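Local atomic coordinates of cleavage stimulation factor 77 (PDB entry 2UY1), a protein that forms a homodimer built of HAT-type helical repeats and probably binds mRNA, consistent with a role in pre-mRNA 3'-end processing as in its relatives. Residues L265-S270 and E284-L288; H292-V296 and F305-F309; L302-R306 and I328-T333. All blocks are in the same frame, centred on the assembly; numbering follows the deposited sequence.

Contact 1. Residues L265-S270 and E284-L288; sequences LKRKYS and ELDLL
Two neighbouring helices of an all-helical repeat protein of the Suf family pack antiparallel. Residues 265-269 end helix 260-269, and 284-288 lie near the start of helix 282-300. The local axes approach to 9.8 Å at 171°. K266 and L285 set the register, with CA atoms 6.1 Å apart. No hydrogen bond crosses.

L288 (m, t) points toward the other helix. Its CD1 lies 3.6 Å from K266 N and 3.7 Å from L265 C, and its CD2 meets L265 CB at 3.9 Å. L250 of helix 247-255 also touches L288. L285 (m, t) starts sideways, but its end reaches in: CD2 is 3.6 Å from K266 O and 3.9 Å from Y269 CB. Leucine methyls rest on the backbone of the last turn. K266 (chi1 t) starts sideways, with its CG 4.0 Å from L285 CD2; only its end leads away.

Y269, chi1 m and chi2 -68°, points toward 284-288. F281 also meets its ring. E284 (chi1 -31°, between wells, chi2 m) lies over one face of the Y269 ring. Its CB makes a CH-pi contact 4.0 Å from the ring centroid, 12° off the normal, and its OE1 comes within 3.6 Å of Y269 CZ.

Contact 2. Residues H292-V296 and F305-F309; sequences HLNYV and FRKLF
L308 (t, p) lays its CD2 methyl over one face of the H292 imidazole. This CH-pi contact measures 3.6 Å from CD2 to the ring centroid, only 4° off the normal. H292 takes chi1 t. Its NE2 is hydrogen-bonded to E259, while Y262 meets the ring at a small angle between planes.

Both segments are helical. Their local axes approach to 9.1 Å at 152°, so they run antiparallel with a clear tilt. V296 and F305 are nearest, with CA atoms 5.4 Å apart.

L293 (m, t) reaches between F305, L308 and F309. Its CD2 lies 3.8 Å from L308 CD2, 3.6 Å from F309 N and 4.1 Å from F309 CB. Its CB is 3.6 Å from F305 CE1. The F305 ring, chi1 t and chi2 91°, also puts CD1 3.5 Å from L293 O, which sits at the ring edge. V296, chi1 t, points toward the partner. Its CG1 is 3.4 Å from F305 N and its CG2 is 3.8 Å from L308 CD2. No hydrogen bond crosses, so the contact is held by apolar packing.

This is a helical hairpin: helix 282-300 turns sharply into helix 302-311. Helix 319-333 packs against it, with C325 touching both L293 and F309. N294 points away from 305-309, touches Y324 of helix 319-333 and packs on F395 of the other subunit.

Contact 3. Residues L302-R306 and I328-T333; sequences LELFR and IEYYAT
E329, L302 and F305 carry much of this contact between helices 302-311 and 319-333, successive antiparallel helices of the Suf-family repeat array, consistent with HAT repeats. The local axes are 12.4 Å apart at 169°, and the nearest CA atoms, of L302 and A332, are 8.5 Å apart. Side chains therefore bridge a wide gap.

E329 (m, m) forms a two-pronged salt bridge with R306 (m, t, t), which extends across. R306 NE donates to E329 OE2 and R306 NH2 to E329 OE1, each at 2.8 Å. A weak hydrogen bond, part of a salt bridge, from R306 NH1 to E303 OE1, 3.4 Å, adds E303.

L302 (t, p) points toward 328-333. Its CD1 is 4.1 Å from I328 CG2 and 4.2 Å from A332 CB, and its CD2 is 3.6 Å from T333 CG2. T333 OG1 hydrogen-bonds back to E329 O at 2.6 Å.

F305 (t, 91°) sets CZ 4.0 Å from I328 CB. I328 CG2 lies over one face of its ring and E329 OE2 at the edge.

L297 of helix 282-300 touches L302 and I328; helix 337-349 flanks E329. The hydroxyls of Y330 and Y331 hydrogen-bond to backbone carbonyls of I367 and R366, respectively, of the other subunit.

How the contacts relate
The three contacts join helices 260-269, 282-300, 302-311 and 319-333 of the repeat array. Contact 1 closes before the others open; contact 3 begins on the stretch where contact 2 ends. Contacts 1 and 2 share helix 282-300 and have centres about 15 Å apart, with no touch between them beyond the adjoining sequence. Contacts 2 and 3 are closer, with centres about 9 Å apart, and share F305 and R306. F305 packs on both flanking helices, whereas R306 serves only contact 3. V296 CG1 also lies 3.5 Å from L304 C. Contacts 1 and 3 stay separate, their nearest atoms about 10 Å apart. Contacts 2 and 3 border the dimer partner; contact 1 does not.

Contact 1. Residues L265-S270 and E284-L288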
ATOM      1  N   LEU B 265      -6.747 -10.361 -34.058  1.00 32.93           N
ATOM      2  CA  LEU B 265      -6.708 -10.914 -32.693  1.00 33.05           C
ATOM      3  C   LEU B 265      -8.038 -10.853 -31.936  1.00 32.65           C
ATOM      4  O   LEU B 265      -8.301 -11.673 -31.079  1.00 33.30           O
ATOM      5  CB  LEU B 265      -5.584 -10.252 -31.883  1.00 32.02           C
ATOM      6  CG  LEU B 265      -4.458 -11.234 -31.536  1.00 33.04           C
ATOM      7  CD1 LEU B 265      -4.164 -12.165 -32.685  1.00 29.09           C
ATOM      8  CD2 LEU B 265      -3.211 -10.507 -31.056  1.00 31.44           C
ATOM      9  N   LYS B 266      -8.855  -9.871 -32.235  1.00 32.79           N
ATOM     10  CA  LYS B 266     -10.183  -9.826 -31.684  1.00 35.94           C
ATOM     11  C   LYS B 266     -10.970 -11.043 -32.160  1.00 36.15           C
ATOM     12  O   LYS B 266     -11.432 -11.818 -31.349  1.00 35.36           O
ATOM     13  CB  LYS B 266     -10.899  -8.515 -32.036  1.00 35.17           C
ATOM     14  CG  LYS B 266     -12.405  -8.540 -31.733  1.00 38.10           C
ATOM     15  CD  LYS B 266     -13.153  -7.315 -32.322  1.00 38.99           C
ATOM     16  CE  LYS B 266     -13.300  -7.344 -33.861  1.00 42.18           C
ATOM     17  NZ  LYS B 266     -13.897  -6.026 -34.284  1.00 44.80           N
ATOM     18  N   ARG B 267     -11.038 -11.239 -33.480  1.00 38.53           N
ATOM     19  CA  ARG B 267     -11.735 -12.401 -34.075  1.00 39.10           C
ATOM     20  C   ARG B 267     -11.270 -13.751 -33.506  1.00 40.00           C
ATOM     21  O   ARG B 267     -12.108 -14.631 -33.264  1.00 40.64           O
ATOM     22  CB  ARG B 267     -11.617 -12.385 -35.598  1.00 39.24           C
ATOM     23  CG  ARG B 267     -12.262 -11.161 -36.217  1.00 38.74           C
ATOM     24  CD  ARG B 267     -12.262 -11.190 -37.731  1.00 39.42           C
ATOM     25  NE  ARG B 267     -11.016 -10.655 -38.278  1.00 38.12           N
ATOM     26  CZ  ARG B 267     -10.760  -9.358 -38.431  1.00 36.41           C
ATOM     27  NH1 ARG B 267     -11.667  -8.439 -38.093  1.00 32.23           N
ATOM     28  NH2 ARG B 267      -9.585  -8.991 -38.941  1.00 37.46           N
ATOM     29  N   LYS B 268      -9.954 -13.888 -33.277  1.00 40.55           N
ATOM     30  CA  LYS B 268      -9.323 -15.122 -32.760  1.00 41.35           C
ATOM     31  C   LYS B 268      -9.799 -15.424 -31.352  1.00 41.47           C
ATOM     32  O   LYS B 268     -10.361 -16.484 -31.109  1.00 42.28           O
ATOM     33  CB  LYS B 268      -7.790 -15.071 -32.858  1.00 41.59           C
ATOM     34  CG  LYS B 268      -7.018 -15.750 -31.698  1.00 43.51           C
ATOM     35  CD  LYS B 268      -5.479 -15.670 -31.869  1.00 42.45           C
ATOM     36  CE  LYS B 268      -4.689 -15.988 -30.577  1.00 45.16           C
ATOM     37  NZ  LYS B 268      -4.830 -17.379 -29.965  1.00 44.78           N
ATOM     38  N   TYR B 269      -9.618 -14.478 -30.431  1.00 40.77           N
ATOM     39  CA  TYR B 269     -10.159 -14.606 -29.081  1.00 39.77           C
ATOM     40  C   TYR B 269     -11.690 -14.681 -29.037  1.00 40.88           C
ATOM     41  O   TYR B 269     -12.265 -15.110 -28.023  1.00 41.31           O
ATOM     42  CB  TYR B 269      -9.623 -13.491 -28.186  1.00 37.21           C
ATOM     43  CG  TYR B 269      -8.135 -13.647 -27.914  1.00 35.70           C
ATOM     44  CD1 TYR B 269      -7.667 -14.702 -27.141  1.00 30.35           C
ATOM     45  CD2 TYR B 269      -7.185 -12.754 -28.448  1.00 33.31           C
ATOM     46  CE1 TYR B 269      -6.326 -14.849 -26.883  1.00 32.70           C
ATOM     47  CE2 TYR B 269      -5.816 -12.922 -28.190  1.00 30.15           C
ATOM     48  CZ  TYR B 269      -5.407 -13.976 -27.408  1.00 30.93           C
ATOM     49  OH  TYR B 269      -4.084 -14.192 -27.117  1.00 35.07           O
ATOM     50  N   SER B 270     -12.313 -14.250 -30.140  1.00 41.83           N
ATOM     51  CA  SER B 270     -13.764 -14.335 -30.482  1.00 42.88           C
ATOM     52  C   SER B 270     -14.597 -13.145 -30.071  1.00 43.25           C
ATOM     53  O   SER B 270     -14.707 -12.206 -30.851  1.00 43.90           O
ATOM     54  CB  SER B 270     -14.436 -15.680 -30.156  1.00 43.44           C
ATOM     55  OG  SER B 270     -14.339 -16.568 -31.274  1.00 44.85           O
ATOM     56  N   GLU B 284      -8.170  -9.936 -22.800  1.00 29.96           N
ATOM     57  CA  GLU B 284      -7.562  -9.821 -24.127  1.00 29.55           C
ATOM     58  C   GLU B 284      -8.291  -8.781 -24.960  1.00 27.41           C
ATOM     59  O   GLU B 284      -7.684  -7.847 -25.482  1.00 26.10           O
ATOM     60  CB  GLU B 284      -7.751 -11.164 -24.780  1.00 29.58           C
ATOM     61  CG  GLU B 284      -7.744 -12.272 -23.769  1.00 32.66           C
ATOM     62  CD  GLU B 284      -6.362 -12.591 -23.377  1.00 35.37           C
ATOM     63  OE1 GLU B 284      -5.479 -12.276 -24.214  1.00 38.74           O
ATOM     64  OE2 GLU B 284      -6.148 -13.138 -22.273  1.00 32.75           O
ATOM     65  N   LEU B 285      -9.605  -8.932 -25.024  1.00 25.81           N
ATOM     66  CA  LEU B 285     -10.437  -8.091 -25.868  1.00 25.56           C
ATOM     67  C   LEU B 285     -10.420  -6.631 -25.426  1.00 25.60           C
ATOM     68  O   LEU B 285     -10.355  -5.734 -26.281  1.00 25.88           O
ATOM     69  CB  LEU B 285     -11.868  -8.684 -26.040  1.00 25.86           C
ATOM     70  CG  LEU B 285     -11.908 -10.115 -26.711  1.00 25.66           C
ATOM     71  CD1 LEU B 285     -13.290 -10.801 -26.515  1.00 26.18           C
ATOM     72  CD2 LEU B 285     -11.496 -10.125 -28.203  1.00 27.31           C
ATOM     73  N   ASP B 286     -10.472  -6.386 -24.115  1.00 24.51           N
ATOM     74  CA  ASP B 286     -10.353  -5.026 -23.590  1.00 25.17           C
ATOM     75  C   ASP B 286      -8.935  -4.538 -23.808  1.00 24.79           C
ATOM     76  O   ASP B 286      -8.780  -3.424 -24.213  1.00 24.74           O
ATOM     77  CB  ASP B 286     -10.703  -4.942 -22.112  1.00 25.73           C
ATOM     78  CG  ASP B 286     -12.222  -5.002 -21.840  1.00 27.38           C
ATOM     79  OD1 ASP B 286     -13.049  -4.660 -22.732  1.00 24.23           O
ATOM     80  OD2 ASP B 286     -12.573  -5.363 -20.684  1.00 30.62           O
ATOM     81  N   LEU B 287      -7.903  -5.368 -23.555  1.00 25.81           N
ATOM     82  CA  LEU B 287      -6.538  -4.902 -23.834  1.00 26.39           C
ATOM     83  C   LEU B 287      -6.238  -4.669 -25.315  1.00 25.64           C
ATOM     84  O   LEU B 287      -5.381  -3.837 -25.652  1.00 26.20           O
ATOM     85  CB  LEU B 287      -5.461  -5.757 -23.170  1.00 27.22           C
ATOM     86  CG  LEU B 287      -4.189  -5.020 -22.684  1.00 27.40           C
ATOM     87  CD1 LEU B 287      -4.395  -3.764 -21.788  1.00 27.33           C
ATOM     88  CD2 LEU B 287      -3.333  -5.998 -21.977  1.00 28.41           C
ATOM     89  N   LEU B 288      -6.956  -5.360 -26.208  1.00 24.93           N
ATOM     90  CA  LEU B 288      -6.812  -5.111 -27.638  1.00 25.17           C
ATOM     91  C   LEU B 288      -7.412  -3.768 -28.020  1.00 24.64           C
ATOM     92  O   LEU B 288      -6.807  -3.014 -28.775  1.00 24.14           O
ATOM     93  CB  LEU B 288      -7.516  -6.213 -28.467  1.00 26.64           C
ATOM     94  CG  LEU B 288      -6.792  -7.537 -28.532  1.00 25.87           C
ATOM     95  CD1 LEU B 288      -7.765  -8.564 -29.097  1.00 29.21           C
ATOM     96  CD2 LEU B 288      -5.535  -7.336 -29.352  1.00 28.29           C
TER

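Contact 2. Residues H292-V296 and F305-F309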
ATOM      1  N   HIS B 292      -5.479  -0.691 -29.568  1.00 21.70           N
ATOM      2  CA  HIS B 292      -5.936  -0.356 -30.898  1.00 23.03           C
ATOM      3  C   HIS B 292      -6.262   1.096 -30.883  1.00 22.56           C
ATOM      4  O   HIS B 292      -5.773   1.823 -31.738  1.00 24.34           O
ATOM      5  CB  HIS B 292      -7.156  -1.224 -31.273  1.00 23.60           C
ATOM      6  CG  HIS B 292      -7.670  -1.007 -32.671  1.00 24.63           C
ATOM      7  ND1 HIS B 292      -8.805  -1.444 -33.266  1.00 25.52           N
ATOM      8  CD2 HIS B 292      -6.965  -0.321 -33.640  1.00 24.65           C
ATOM      9  CE1 HIS B 292      -8.769  -1.011 -34.574  1.00 27.79           C
ATOM     10  NE2 HIS B 292      -7.654  -0.334 -34.773  1.00 28.71           N
ATOM     11  N   LEU B 293      -6.992   1.567 -29.861  1.00 23.67           N
ATOM     12  CA  LEU B 293      -7.221   3.013 -29.695  1.00 23.84           C
ATOM     13  C   LEU B 293      -5.934   3.809 -29.652  1.00 23.88           C
ATOM     14  O   LEU B 293      -5.870   4.900 -30.249  1.00 24.85           O
ATOM     15  CB  LEU B 293      -8.079   3.360 -28.432  1.00 23.16           C
ATOM     16  CG  LEU B 293      -9.578   3.022 -28.516  1.00 24.24           C
ATOM     17  CD1 LEU B 293     -10.178   3.022 -27.108  1.00 19.85           C
ATOM     18  CD2 LEU B 293     -10.336   3.978 -29.392  1.00 19.55           C
ATOM     19  N   ASN B 294      -4.927   3.290 -28.917  1.00 24.74           N
ATOM     20  CA  ASN B 294      -3.605   3.939 -28.790  1.00 24.74           C
ATOM     21  C   ASN B 294      -2.914   4.073 -30.114  1.00 25.29           C
ATOM     22  O   ASN B 294      -2.311   5.134 -30.417  1.00 25.29           O
ATOM     23  CB  ASN B 294      -2.632   3.169 -27.875  1.00 25.42           C
ATOM     24  CG  ASN B 294      -1.241   3.825 -27.809  1.00 24.10           C
ATOM     25  OD1 ASN B 294      -1.089   4.930 -27.309  1.00 26.60           O
ATOM     26  ND2 ASN B 294      -0.235   3.142 -28.308  1.00 26.85           N
ATOM     27  N   TYR B 295      -2.975   2.983 -30.878  1.00 26.11           N
ATOM     28  CA  TYR B 295      -2.472   2.939 -32.272  1.00 25.89           C
ATOM     29  C   TYR B 295      -3.076   4.079 -33.098  1.00 26.19           C
ATOM     30  O   TYR B 295      -2.353   4.859 -33.755  1.00 25.36           O
ATOM     31  CB  TYR B 295      -2.760   1.568 -32.937  1.00 27.30           C
ATOM     32  CG  TYR B 295      -2.453   1.554 -34.446  1.00 28.29           C
ATOM     33  CD1 TYR B 295      -1.243   1.032 -34.934  1.00 30.57           C
ATOM     34  CD2 TYR B 295      -3.328   2.151 -35.377  1.00 25.44           C
ATOM     35  CE1 TYR B 295      -0.958   1.038 -36.331  1.00 29.19           C
ATOM     36  CE2 TYR B 295      -2.978   2.230 -36.763  1.00 23.21           C
ATOM     37  CZ  TYR B 295      -1.827   1.648 -37.221  1.00 27.09           C
ATOM     38  OH  TYR B 295      -1.522   1.672 -38.596  1.00 27.36           O
ATOM     39  N   VAL B 296      -4.398   4.178 -33.058  1.00 25.29           N
ATOM     40  CA  VAL B 296      -5.116   5.166 -33.825  1.00 24.38           C
ATOM     41  C   VAL B 296      -4.837   6.580 -33.373  1.00 24.75           C
ATOM     42  O   VAL B 296      -4.675   7.442 -34.206  1.00 25.23           O
ATOM     43  CB  VAL B 296      -6.627   4.864 -33.921  1.00 24.71           C
ATOM     44  CG1 VAL B 296      -7.371   6.011 -34.616  1.00 25.32           C
ATOM     45  CG2 VAL B 296      -6.852   3.589 -34.677  1.00 23.26           C
ATOM     46  N   PHE B 305      -9.208   8.522 -33.234  1.00 23.99           N
ATOM     47  CA  PHE B 305      -9.325   7.874 -31.870  1.00 23.18           C
ATOM     48  C   PHE B 305     -10.804   7.894 -31.421  1.00 21.37           C
ATOM     49  O   PHE B 305     -11.360   6.900 -31.016  1.00 20.62           O
ATOM     50  CB  PHE B 305      -8.412   8.590 -30.818  1.00 23.27           C
ATOM     51  CG  PHE B 305      -8.708   8.226 -29.376  1.00 23.18           C
ATOM     52  CD1 PHE B 305      -8.047   7.174 -28.761  1.00 26.73           C
ATOM     53  CD2 PHE B 305      -9.633   8.936 -28.655  1.00 23.35           C
ATOM     54  CE1 PHE B 305      -8.339   6.807 -27.463  1.00 21.21           C
ATOM     55  CE2 PHE B 305      -9.921   8.624 -27.328  1.00 26.49           C
ATOM     56  CZ  PHE B 305      -9.289   7.560 -26.736  1.00 27.81           C
ATOM     57  N   ARG B 306     -11.404   9.061 -31.563  1.00 21.17           N
ATOM     58  CA  ARG B 306     -12.766   9.346 -31.135  1.00 23.43           C
ATOM     59  C   ARG B 306     -13.816   8.599 -31.926  1.00 23.33           C
ATOM     60  O   ARG B 306     -14.790   8.086 -31.374  1.00 25.30           O
ATOM     61  CB  ARG B 306     -12.995  10.847 -31.247  1.00 22.58           C
ATOM     62  CG  ARG B 306     -12.579  11.546 -29.964  1.00 23.77           C
ATOM     63  CD  ARG B 306     -12.807  12.985 -30.065  1.00 24.96           C
ATOM     64  NE  ARG B 306     -12.079  13.689 -29.026  1.00 29.20           N
ATOM     65  CZ  ARG B 306     -11.799  14.977 -29.067  1.00 30.45           C
ATOM     66  NH1 ARG B 306     -12.147  15.693 -30.109  1.00 32.82           N
ATOM     67  NH2 ARG B 306     -11.158  15.540 -28.071  1.00 33.10           N
ATOM     68  N   LYS B 307     -13.577   8.499 -33.223  1.00 23.55           N
ATOM     69  CA  LYS B 307     -14.407   7.689 -34.107  1.00 25.05           C
ATOM     70  C   LYS B 307     -14.289   6.210 -33.841  1.00 23.47           C
ATOM     71  O   LYS B 307     -15.296   5.511 -33.877  1.00 26.23           O
ATOM     72  CB  LYS B 307     -14.048   7.978 -35.560  1.00 25.49           C
ATOM     73  CG  LYS B 307     -14.560   6.968 -36.567  1.00 28.85           C
ATOM     74  CD  LYS B 307     -14.542   7.608 -37.945  1.00 35.18           C
ATOM     75  CE  LYS B 307     -15.555   6.944 -38.902  1.00 36.79           C
ATOM     76  NZ  LYS B 307     -14.872   5.831 -39.586  1.00 37.80           N
ATOM     77  N   LEU B 308     -13.089   5.696 -33.604  1.00 22.98           N
ATOM     78  CA  LEU B 308     -12.938   4.254 -33.272  1.00 21.28           C
ATOM     79  C   LEU B 308     -13.620   3.858 -31.937  1.00 23.86           C
ATOM     80  O   LEU B 308     -14.195   2.772 -31.819  1.00 23.61           O
ATOM     81  CB  LEU B 308     -11.462   3.855 -33.252  1.00 20.19           C
ATOM     82  CG  LEU B 308     -11.179   2.410 -32.818  1.00 20.92           C
ATOM     83  CD1 LEU B 308     -11.802   1.433 -33.786  1.00 18.55           C
ATOM     84  CD2 LEU B 308      -9.701   2.072 -32.646  1.00 16.35           C
ATOM     85  N   PHE B 309     -13.514   4.725 -30.930  1.00 25.87           N
ATOM     86  CA  PHE B 309     -14.255   4.526 -29.689  1.00 29.31           C
ATOM     87  C   PHE B 309     -15.754   4.326 -29.907  1.00 30.75           C
ATOM     88  O   PHE B 309     -16.346   3.341 -29.347  1.00 31.29           O
ATOM     89  CB  PHE B 309     -14.020   5.668 -28.705  1.00 29.62           C
ATOM     90  CG  PHE B 309     -14.584   5.399 -27.329  1.00 31.70           C
ATOM     91  CD1 PHE B 309     -14.272   4.192 -26.649  1.00 32.88           C
ATOM     92  CD2 PHE B 309     -15.403   6.332 -26.699  1.00 33.42           C
ATOM     93  CE1 PHE B 309     -14.776   3.924 -25.380  1.00 31.67           C
ATOM     94  CE2 PHE B 309     -15.919   6.066 -25.410  1.00 33.14           C
ATOM     95  CZ  PHE B 309     -15.610   4.848 -24.763  1.00 32.36           C
TER

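Contact 3. Residues L302-R306 and I328-T333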
ATOM      1  N   LEU B 302      -6.625  12.553 -32.647  1.00 28.10           N
ATOM      2  CA  LEU B 302      -7.712  12.416 -31.707  1.00 29.75           C
ATOM      3  C   LEU B 302      -9.036  12.214 -32.439  1.00 29.83           C
ATOM      4  O   LEU B 302      -9.774  11.271 -32.124  1.00 30.62           O
ATOM      5  CB  LEU B 302      -7.719  13.622 -30.769  1.00 29.53           C
ATOM      6  CG  LEU B 302      -8.275  13.695 -29.360  1.00 32.02           C
ATOM      7  CD1 LEU B 302      -7.690  12.700 -28.372  1.00 34.69           C
ATOM      8  CD2 LEU B 302      -7.850  15.063 -28.966  1.00 34.11           C
ATOM      9  N   GLU B 303      -9.357  13.033 -33.444  1.00 30.14           N
ATOM     10  CA  GLU B 303     -10.670  12.808 -34.061  1.00 28.35           C
ATOM     11  C   GLU B 303     -10.906  11.334 -34.555  1.00 27.47           C
ATOM     12  O   GLU B 303     -11.959  10.845 -34.365  1.00 26.88           O
ATOM     13  CB  GLU B 303     -11.070  13.920 -35.050  1.00 29.65           C
ATOM     14  CG  GLU B 303     -11.325  15.312 -34.359  1.00 33.22           C
ATOM     15  CD  GLU B 303     -12.801  15.628 -33.974  1.00 38.02           C
ATOM     16  OE1 GLU B 303     -13.422  14.914 -33.137  1.00 35.14           O
ATOM     17  OE2 GLU B 303     -13.339  16.669 -34.479  1.00 44.21           O
ATOM     18  N   LEU B 304      -9.909  10.618 -35.080  1.00 25.84           N
ATOM     19  CA  LEU B 304     -10.073   9.199 -35.436  1.00 25.56           C
ATOM     20  C   LEU B 304     -10.030   8.210 -34.259  1.00 24.44           C
ATOM     21  O   LEU B 304     -10.726   7.158 -34.286  1.00 24.35           O
ATOM     22  CB  LEU B 304      -9.062   8.761 -36.536  1.00 25.78           C
ATOM     23  CG  LEU B 304      -9.479   8.999 -38.015  1.00 26.01           C
ATOM     24  CD1 LEU B 304      -8.349   8.779 -38.960  1.00 18.73           C
ATOM     25  CD2 LEU B 304     -10.643   8.115 -38.390  1.00 25.15           C
ATOM     26  N   PHE B 305      -9.208   8.522 -33.234  1.00 23.99           N
ATOM     27  CA  PHE B 305      -9.325   7.874 -31.870  1.00 23.18           C
ATOM     28  C   PHE B 305     -10.804   7.894 -31.421  1.00 21.37           C
ATOM     29  O   PHE B 305     -11.360   6.900 -31.016  1.00 20.62           O
ATOM     30  CB  PHE B 305      -8.412   8.590 -30.818  1.00 23.27           C
ATOM     31  CG  PHE B 305      -8.708   8.226 -29.376  1.00 23.18           C
ATOM     32  CD1 PHE B 305      -8.047   7.174 -28.761  1.00 26.73           C
ATOM     33  CD2 PHE B 305      -9.633   8.936 -28.655  1.00 23.35           C
ATOM     34  CE1 PHE B 305      -8.339   6.807 -27.463  1.00 21.21           C
ATOM     35  CE2 PHE B 305      -9.921   8.624 -27.328  1.00 26.49           C
ATOM     36  CZ  PHE B 305      -9.289   7.560 -26.736  1.00 27.81           C
ATOM     37  N   ARG B 306     -11.404   9.061 -31.563  1.00 21.17           N
ATOM     38  CA  ARG B 306     -12.766   9.346 -31.135  1.00 23.43           C
ATOM     39  C   ARG B 306     -13.816   8.599 -31.926  1.00 23.33           C
ATOM     40  O   ARG B 306     -14.790   8.086 -31.374  1.00 25.30           O
ATOM     41  CB  ARG B 306     -12.995  10.847 -31.247  1.00 22.58           C
ATOM     42  CG  ARG B 306     -12.579  11.546 -29.964  1.00 23.77           C
ATOM     43  CD  ARG B 306     -12.807  12.985 -30.065  1.00 24.96           C
ATOM     44  NE  ARG B 306     -12.079  13.689 -29.026  1.00 29.20           N
ATOM     45  CZ  ARG B 306     -11.799  14.977 -29.067  1.00 30.45           C
ATOM     46  NH1 ARG B 306     -12.147  15.693 -30.109  1.00 32.82           N
ATOM     47  NH2 ARG B 306     -11.158  15.540 -28.071  1.00 33.10           N
ATOM     48  N   ILE B 328      -7.203   9.570 -21.570  1.00 17.57           N
ATOM     49  CA  ILE B 328      -6.672  10.243 -22.768  1.00 18.11           C
ATOM     50  C   ILE B 328      -7.340  11.627 -22.991  1.00 16.20           C
ATOM     51  O   ILE B 328      -6.676  12.535 -23.438  1.00 17.06           O
ATOM     52  CB  ILE B 328      -6.958   9.462 -24.037  1.00 17.63           C
ATOM     53  CG1 ILE B 328      -6.280   8.076 -24.038  1.00 17.91           C
ATOM     54  CG2 ILE B 328      -6.624  10.335 -25.242  1.00 18.29           C
ATOM     55  CD1 ILE B 328      -4.805   8.078 -23.777  1.00 13.72           C
ATOM     56  N   GLU B 329      -8.632  11.741 -22.732  1.00 15.36           N
ATOM     57  CA  GLU B 329      -9.336  12.919 -23.142  1.00 18.96           C
ATOM     58  C   GLU B 329      -8.903  13.985 -22.199  1.00 19.42           C
ATOM     59  O   GLU B 329      -8.614  15.067 -22.622  1.00 20.70           O
ATOM     60  CB  GLU B 329     -10.861  12.774 -23.148  1.00 18.12           C
ATOM     61  CG  GLU B 329     -11.395  11.981 -24.318  1.00 22.74           C
ATOM     62  CD  GLU B 329     -11.463  12.780 -25.661  1.00 26.35           C
ATOM     63  OE1 GLU B 329     -11.233  14.009 -25.724  1.00 25.47           O
ATOM     64  OE2 GLU B 329     -11.794  12.133 -26.674  1.00 30.82           O
ATOM     65  N   TYR B 330      -8.802  13.662 -20.910  1.00 22.09           N
ATOM     66  CA  TYR B 330      -8.282  14.665 -19.946  1.00 22.24           C
ATOM     67  C   TYR B 330      -6.842  15.169 -20.266  1.00 22.71           C
ATOM     68  O   TYR B 330      -6.635  16.357 -20.418  1.00 22.12           O
ATOM     69  CB  TYR B 330      -8.376  14.186 -18.483  1.00 22.47           C
ATOM     70  CG  TYR B 330      -7.890  15.258 -17.556  1.00 24.24           C
ATOM     71  CD1 TYR B 330      -8.580  16.476 -17.480  1.00 22.36           C
ATOM     72  CD2 TYR B 330      -6.698  15.114 -16.834  1.00 25.13           C
ATOM     73  CE1 TYR B 330      -8.124  17.534 -16.658  1.00 27.33           C
ATOM     74  CE2 TYR B 330      -6.231  16.180 -15.990  1.00 26.23           C
ATOM     75  CZ  TYR B 330      -6.960  17.373 -15.943  1.00 26.11           C
ATOM     76  OH  TYR B 330      -6.567  18.423 -15.120  1.00 32.57           O
ATOM     77  N   TYR B 331      -5.866  14.253 -20.349  1.00 22.66           N
ATOM     78  CA  TYR B 331      -4.446  14.637 -20.540  1.00 23.56           C
ATOM     79  C   TYR B 331      -4.122  15.184 -21.938  1.00 22.25           C
ATOM     80  O   TYR B 331      -3.172  15.893 -22.092  1.00 22.75           O
ATOM     81  CB  TYR B 331      -3.520  13.463 -20.136  1.00 24.64           C
ATOM     82  CG  TYR B 331      -3.665  13.261 -18.666  1.00 25.19           C
ATOM     83  CD1 TYR B 331      -3.072  14.140 -17.789  1.00 24.69           C
ATOM     84  CD2 TYR B 331      -4.490  12.262 -18.149  1.00 25.83           C
ATOM     85  CE1 TYR B 331      -3.278  14.030 -16.426  1.00 24.33           C
ATOM     86  CE2 TYR B 331      -4.705  12.141 -16.776  1.00 27.89           C
ATOM     87  CZ  TYR B 331      -4.078  13.030 -15.924  1.00 25.77           C
ATOM     88  OH  TYR B 331      -4.272  12.969 -14.542  1.00 27.09           O
ATOM     89  N   ALA B 332      -4.953  14.874 -22.927  1.00 22.03           N
ATOM     90  CA  ALA B 332      -4.695  15.322 -24.301  1.00 22.56           C
ATOM     91  C   ALA B 332      -5.319  16.713 -24.509  1.00 22.23           C
ATOM     92  O   ALA B 332      -4.706  17.589 -25.075  1.00 22.56           O
ATOM     93  CB  ALA B 332      -5.230  14.307 -25.322  1.00 19.74           C
ATOM     94  N   THR B 333      -6.505  16.921 -23.955  1.00 23.69           N
ATOM     95  CA  THR B 333      -7.282  18.131 -24.225  1.00 24.66           C
ATOM     96  C   THR B 333      -7.394  19.068 -23.011  1.00 24.46           C
ATOM     97  O   THR B 333      -7.521  20.268 -23.182  1.00 25.21           O
ATOM     98  CB  THR B 333      -8.671  17.756 -24.747  1.00 24.34           C
ATOM     99  OG1 THR B 333      -9.448  17.268 -23.650  1.00 25.82           O
ATOM    100  CG2 THR B 333      -8.549  16.696 -25.811  1.00 22.93           C
TER